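PDB 6YGQ: PA-I Galactophilic Lectin from Enterobacter cloacae, which binds sugars as a PA-IL-like bacterial lectin domain that carries a calcium ion, probably recognising galactose-type sugars through that calcium. Local coordinates for the interface of chains A and B. Numbering follows the deposited sequence. Chains: chain A/B, PA-I Galactophilic Lectin.

Contact 1: the interface of chains A and B. Residues chain A 55-57, 69-71; chain B 57, 69, 71, 83.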
# COMPACT_ATOMS: atom_id res chain seq x y z
N SER A 55 -1.30 -1.30 -5.11
CA SER A 55 -2.33 -1.97 -4.33
C SER A 55 -2.72 -3.25 -5.06
O SER A 55 -2.44 -3.41 -6.25
CB SER A 55 -3.56 -1.08 -4.13
OG SER A 55 -4.19 -0.79 -5.36
N GLY A 56 -3.35 -4.16 -4.34
CA GLY A 56 -3.94 -5.35 -4.94
C GLY A 56 -3.57 -6.60 -4.18
O GLY A 56 -2.73 -6.61 -3.28
N TRP A 57 -4.23 -7.69 -4.57
CA TRP A 57 -4.01 -9.00 -3.98
C TRP A 57 -3.51 -9.97 -5.05
O TRP A 57 -4.12 -10.07 -6.12
CB TRP A 57 -5.30 -9.56 -3.36
CG TRP A 57 -5.82 -8.78 -2.19
CD1 TRP A 57 -6.99 -8.08 -2.14
CD2 TRP A 57 -5.21 -8.63 -0.90
NE1 TRP A 57 -7.15 -7.50 -0.90
CE2 TRP A 57 -6.07 -7.83 -0.13
CE3 TRP A 57 -4.02 -9.10 -0.33
CZ2 TRP A 57 -5.77 -7.47 1.19
CZ3 TRP A 57 -3.73 -8.75 0.97
CH2 TRP A 57 -4.60 -7.95 1.72
N ALA A 69 0.20 -8.99 -0.74
CA ALA A 69 -0.07 -7.63 -1.16
C ALA A 69 1.23 -7.06 -1.69
O ALA A 69 2.28 -7.71 -1.64
CB ALA A 69 -0.60 -6.80 0.01
N PRO A 70 1.21 -5.84 -2.26
CA PRO A 70 2.50 -5.24 -2.67
C PRO A 70 3.54 -5.29 -1.57
O PRO A 70 4.72 -5.53 -1.83
CB PRO A 70 2.11 -3.81 -3.06
CG PRO A 70 0.68 -3.94 -3.52
CD PRO A 70 0.07 -4.98 -2.62
N GLN A 71 3.11 -5.10 -0.32
CA GLN A 71 3.99 -5.16 0.84
C GLN A 71 4.44 -6.59 1.20
O GLN A 71 5.03 -6.76 2.27
CB GLN A 71 3.29 -4.53 2.05
CG GLN A 71 1.94 -5.15 2.38
CD GLN A 71 1.27 -4.50 3.57
OE1 GLN A 71 1.46 -3.31 3.83
NE2 GLN A 71 0.49 -5.28 4.30
N TRP B 57 0.22 -5.20 8.69
CA TRP B 57 -0.75 -6.28 8.80
C TRP B 57 -1.49 -6.15 10.12
O TRP B 57 -0.87 -5.94 11.17
CB TRP B 57 -0.06 -7.65 8.74
CG TRP B 57 0.62 -7.95 7.45
CD1 TRP B 57 1.97 -8.10 7.25
CD2 TRP B 57 0.00 -8.13 6.18
NE1 TRP B 57 2.22 -8.37 5.93
CE2 TRP B 57 1.03 -8.40 5.25
CE3 TRP B 57 -1.32 -8.10 5.74
CZ2 TRP B 57 0.77 -8.63 3.90
CZ3 TRP B 57 -1.58 -8.33 4.40
CH2 TRP B 57 -0.54 -8.59 3.50
N ALA B 69 -4.79 -5.64 5.40
CA ALA B 69 -3.76 -4.65 5.10
C ALA B 69 -4.45 -3.29 5.07
O ALA B 69 -5.68 -3.22 5.19
CB ALA B 69 -3.08 -4.95 3.78
N GLN B 71 -5.19 -1.70 2.61
CA GLN B 71 -6.09 -1.84 1.47
C GLN B 71 -7.27 -2.77 1.73
O GLN B 71 -7.96 -3.15 0.78
CB GLN B 71 -5.30 -2.34 0.25
CG GLN B 71 -4.61 -3.70 0.46
CD GLN B 71 -3.89 -4.22 -0.78
OE1 GLN B 71 -3.44 -3.44 -1.63
NE2 GLN B 71 -3.76 -5.54 -0.88
N LEU B 83 -9.88 -5.86 -4.39
CA LEU B 83 -9.80 -5.02 -3.21
C LEU B 83 -11.20 -4.83 -2.63
O LEU B 83 -12.16 -4.60 -3.36
CB LEU B 83 -9.19 -3.66 -3.56
CG LEU B 83 -7.69 -3.63 -3.86
CD1 LEU B 83 -7.27 -2.19 -4.11
CD2 LEU B 83 -6.88 -4.25 -2.74
O HOH W 1 -9.04 -5.68 0.35
O HOH W 2 4.66 -8.91 4.27
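A:Gly56, the residue just after strand 49-55, meets B:Gln71 with its backbone turned to a phi of 132°, a conformation that a residue without a side chain adopts easily and that presents both its N-H and its C=O to the partner. In this PA-IL-like lectin domain the side-chain amide of B:Gln71 reads both groups. The amide oxygen OE1 of B:Gln71 accepts from A:Gly56 N at 2.8 Å, a nearly straight bond whose donor is tilted moderately from the carbonyl plane. The amide nitrogen NE2 of B:Gln71 donates to A:Gly56 O, also at 2.8 Å; the oxygen lies nearly in the plane of the amide, but the donor stands above the peptide carbonyl rather than on a lone pair. Glutamine suits the position because one flat head carries a donor and an acceptor, and the pair of bonds fixes its rotation. CG of B:Gln71 is wedged between the backbone N and the carbonyl carbon (chi1 59°), and beyond it the chain runs out extended to deliver the amide tip.

That tip also meets the indole of A:Trp57. NE2 of B:Gln71 sits over the centre of one face, 3.3 Å from CE2 of A:Trp57, with amide and ring 73° apart. The nearly upright amide may therefore direct an N-H toward the pi cloud. The two-fold twin sets A:Gln71 NE2 on B:Trp57 in the same way. At the indole edge, in plane, A:Trp57 NE1 bonds to water 1 at 2.9 Å, and this water reaches the backbone oxygen O of B:Gln71 at 2.8 Å, so the ring nitrogen is bridged to the partner backbone through water.

Branched and small carbons fill the flanks. The side chain of B:Leu83 crosses that of A:Trp57 at about a right angle, and its CD2 methyl touches both the pyrrole edge (CD1 and NE1) and, at 3.8 Å, A:Gly56 CA, while its CD1 branch lies against A:Ser55. A:Ala69 CB, a methyl small enough to fit beside the indole, packs 3.9 Å from B:Trp57 CH2.

Contact 2: the interface of chains A and B. Residues chain A 71-75, 81-83; chain B 57, 67.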
# COMPACT_ATOMS: atom_id res chain seq x y z
N GLN A 71 3.11 -5.10 -0.32
CA GLN A 71 3.99 -5.16 0.84
C GLN A 71 4.44 -6.59 1.20
O GLN A 71 5.03 -6.76 2.27
CB GLN A 71 3.29 -4.53 2.05
CG GLN A 71 1.94 -5.15 2.38
CD GLN A 71 1.27 -4.50 3.57
OE1 GLN A 71 1.46 -3.31 3.83
NE2 GLN A 71 0.49 -5.28 4.30
N GLY A 72 4.21 -7.62 0.40
CA GLY A 72 4.74 -8.94 0.68
C GLY A 72 3.67 -9.92 1.12
O GLY A 72 2.46 -9.64 1.08
N ARG A 73 4.13 -11.09 1.54
CA ARG A 73 3.23 -12.19 1.87
C ARG A 73 2.57 -11.95 3.22
O ARG A 73 3.09 -11.25 4.09
CB ARG A 73 3.99 -13.52 1.89
CG ARG A 73 4.93 -13.74 3.08
CD ARG A 73 5.39 -15.20 3.10
NE ARG A 73 6.40 -15.50 4.11
CZ ARG A 73 6.16 -15.62 5.41
NH1 ARG A 73 4.93 -15.43 5.88
NH2 ARG A 73 7.14 -15.91 6.24
N ILE A 74 1.40 -12.56 3.39
CA ILE A 74 0.65 -12.43 4.63
C ILE A 74 1.35 -13.21 5.73
O ILE A 74 2.01 -14.23 5.45
CB ILE A 74 -0.81 -12.91 4.47
CG1 ILE A 74 -0.86 -14.40 4.12
CG2 ILE A 74 -1.53 -12.08 3.42
CD1 ILE A 74 -2.24 -15.01 4.32
N PRO A 75 1.25 -12.78 6.99
CA PRO A 75 1.71 -13.63 8.09
C PRO A 75 1.00 -14.97 8.07
O PRO A 75 -0.18 -15.06 7.71
CB PRO A 75 1.35 -12.82 9.34
CG PRO A 75 1.30 -11.40 8.88
CD PRO A 75 0.81 -11.45 7.45
N LEU A 81 2.74 -10.29 13.08
CA LEU A 81 2.06 -9.44 12.09
C LEU A 81 3.00 -8.33 11.61
O LEU A 81 2.74 -7.14 11.77
CB LEU A 81 0.79 -8.86 12.69
CG LEU A 81 -0.30 -9.84 13.11
CD1 LEU A 81 -1.43 -9.09 13.81
CD2 LEU A 81 -0.82 -10.61 11.91
N THR A 82 4.10 -8.75 11.01
CA THR A 82 5.14 -7.85 10.54
C THR A 82 5.32 -8.01 9.03
O THR A 82 4.95 -9.03 8.45
CB THR A 82 6.47 -8.11 11.25
OG1 THR A 82 6.86 -9.48 11.05
CG2 THR A 82 6.34 -7.84 12.75
N LEU A 83 5.89 -6.99 8.41
CA LEU A 83 6.15 -7.03 6.98
C LEU A 83 7.36 -7.89 6.69
O LEU A 83 8.34 -7.88 7.44
CB LEU A 83 6.38 -5.62 6.43
CG LEU A 83 5.19 -4.66 6.47
CD1 LEU A 83 5.62 -3.31 5.91
CD2 LEU A 83 4.01 -5.21 5.69
N TRP B 57 0.22 -5.20 8.69
CA TRP B 57 -0.75 -6.28 8.80
C TRP B 57 -1.49 -6.15 10.12
O TRP B 57 -0.87 -5.94 11.17
CB TRP B 57 -0.06 -7.65 8.74
CG TRP B 57 0.62 -7.95 7.45
CD1 TRP B 57 1.97 -8.10 7.25
CD2 TRP B 57 0.00 -8.13 6.18
NE1 TRP B 57 2.22 -8.37 5.93
CE2 TRP B 57 1.03 -8.40 5.25
CE3 TRP B 57 -1.32 -8.10 5.74
CZ2 TRP B 57 0.77 -8.63 3.90
CZ3 TRP B 57 -1.58 -8.33 4.40
CH2 TRP B 57 -0.54 -8.59 3.50
N LEU B 67 -7.55 -11.27 8.54
CA LEU B 67 -6.35 -10.48 8.30
C LEU B 67 -6.67 -9.32 7.37
O LEU B 67 -7.48 -9.46 6.45
CB LEU B 67 -5.24 -11.33 7.68
CG LEU B 67 -4.15 -11.85 8.61
CD1 LEU B 67 -3.26 -12.83 7.85
CD2 LEU B 67 -3.32 -10.72 9.20
O HOH W 3 4.66 -8.91 4.27
O HOH W 4 0.85 -4.96 13.18
O HOH W 5 2.53 -5.05 10.50
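B:Trp57 inserts its indole between two parts of chain A, with A:Pro75 and A:Ile74 against one face and A:Gln71 against the other. CD of A:Pro75 stands over the five-membered ring, offset toward the rim of the whole indole and 3.5 Å from B:Trp57 CG, a CH-pi contact. Proline fits here because its CD, bonded to the backbone nitrogen, carries somewhat polarised hydrogens and is held rigidly by the pyrrolidine ring. Farther along the same face, the CG2 methyl of A:Ile74 meets the six-membered ring at B:Trp57 CH2, 3.6 Å away. With CG1 of A:Ile74 between the backbone N and the carbonyl carbon (chi1 62°), CG2 is left beside the N and turned to the indole. From the A:Gln71 side, and displaced past the rim, CD2 of A:Leu83 approaches B:Trp57 NE1 at 3.6 Å, its side chain crossing that of the tryptophan at about a right angle.

Backbone groups of chain A border the indole edge. A:Gly72 O lies in the ring plane, and A:Thr82 O comes 3.3 Å from CD1 of B:Trp57; electronegative oxygens suit a rim of weakly positive aromatic hydrogens. The stronger donor, B:Trp57 NE1, bonds to water 3 at 3.0 Å. This water also reaches A:Arg73 O at 2.8 Å and the backbone oxygen of A:Gln71, tying the indole to the backbone of A:Gln71 and of A:Arg73 in strand 72-73.

Farther out, B:Leu67, on strand 67-69, meets A:Leu81 methyl to methyl, CD2 to CD2 at 3.7 Å, although A:Leu81 is poorly ordered and the contact is less certain. On the chain A side, the guanidinium NH1 of A:Arg73 donates to A:Ile74 O at 3.2 Å. This somewhat bent bond may steady the peptide leading into A:Pro75, and so the ring that rests on the indole. The site gives each protomer a socket for its partner's tryptophan and, if the deposited dimer is the biological one, would anchor the pair largely by shape and apolar packing.

The centres of the C-alpha atoms of contact 1 and contact 2 lie about 9 Å apart, and both include A:Gln71 and B:Trp57, so they form one continuous patch rather than separate footholds. The residues of strand 67-69 appear in both as well, A:Ala69 and B:Ala69 in contact 1 and B:Leu67 in contact 2. Contact 1 supplies the directional polar grip near the two-fold axis, whereas contact 2 adds a largely apolar pocket beside it. Because the axis repeats each feature with the chains exchanged, both copies give and receive a tryptophan, a reciprocity consistent with a specific dimer, although the crystal structure alone does not prove one in solution.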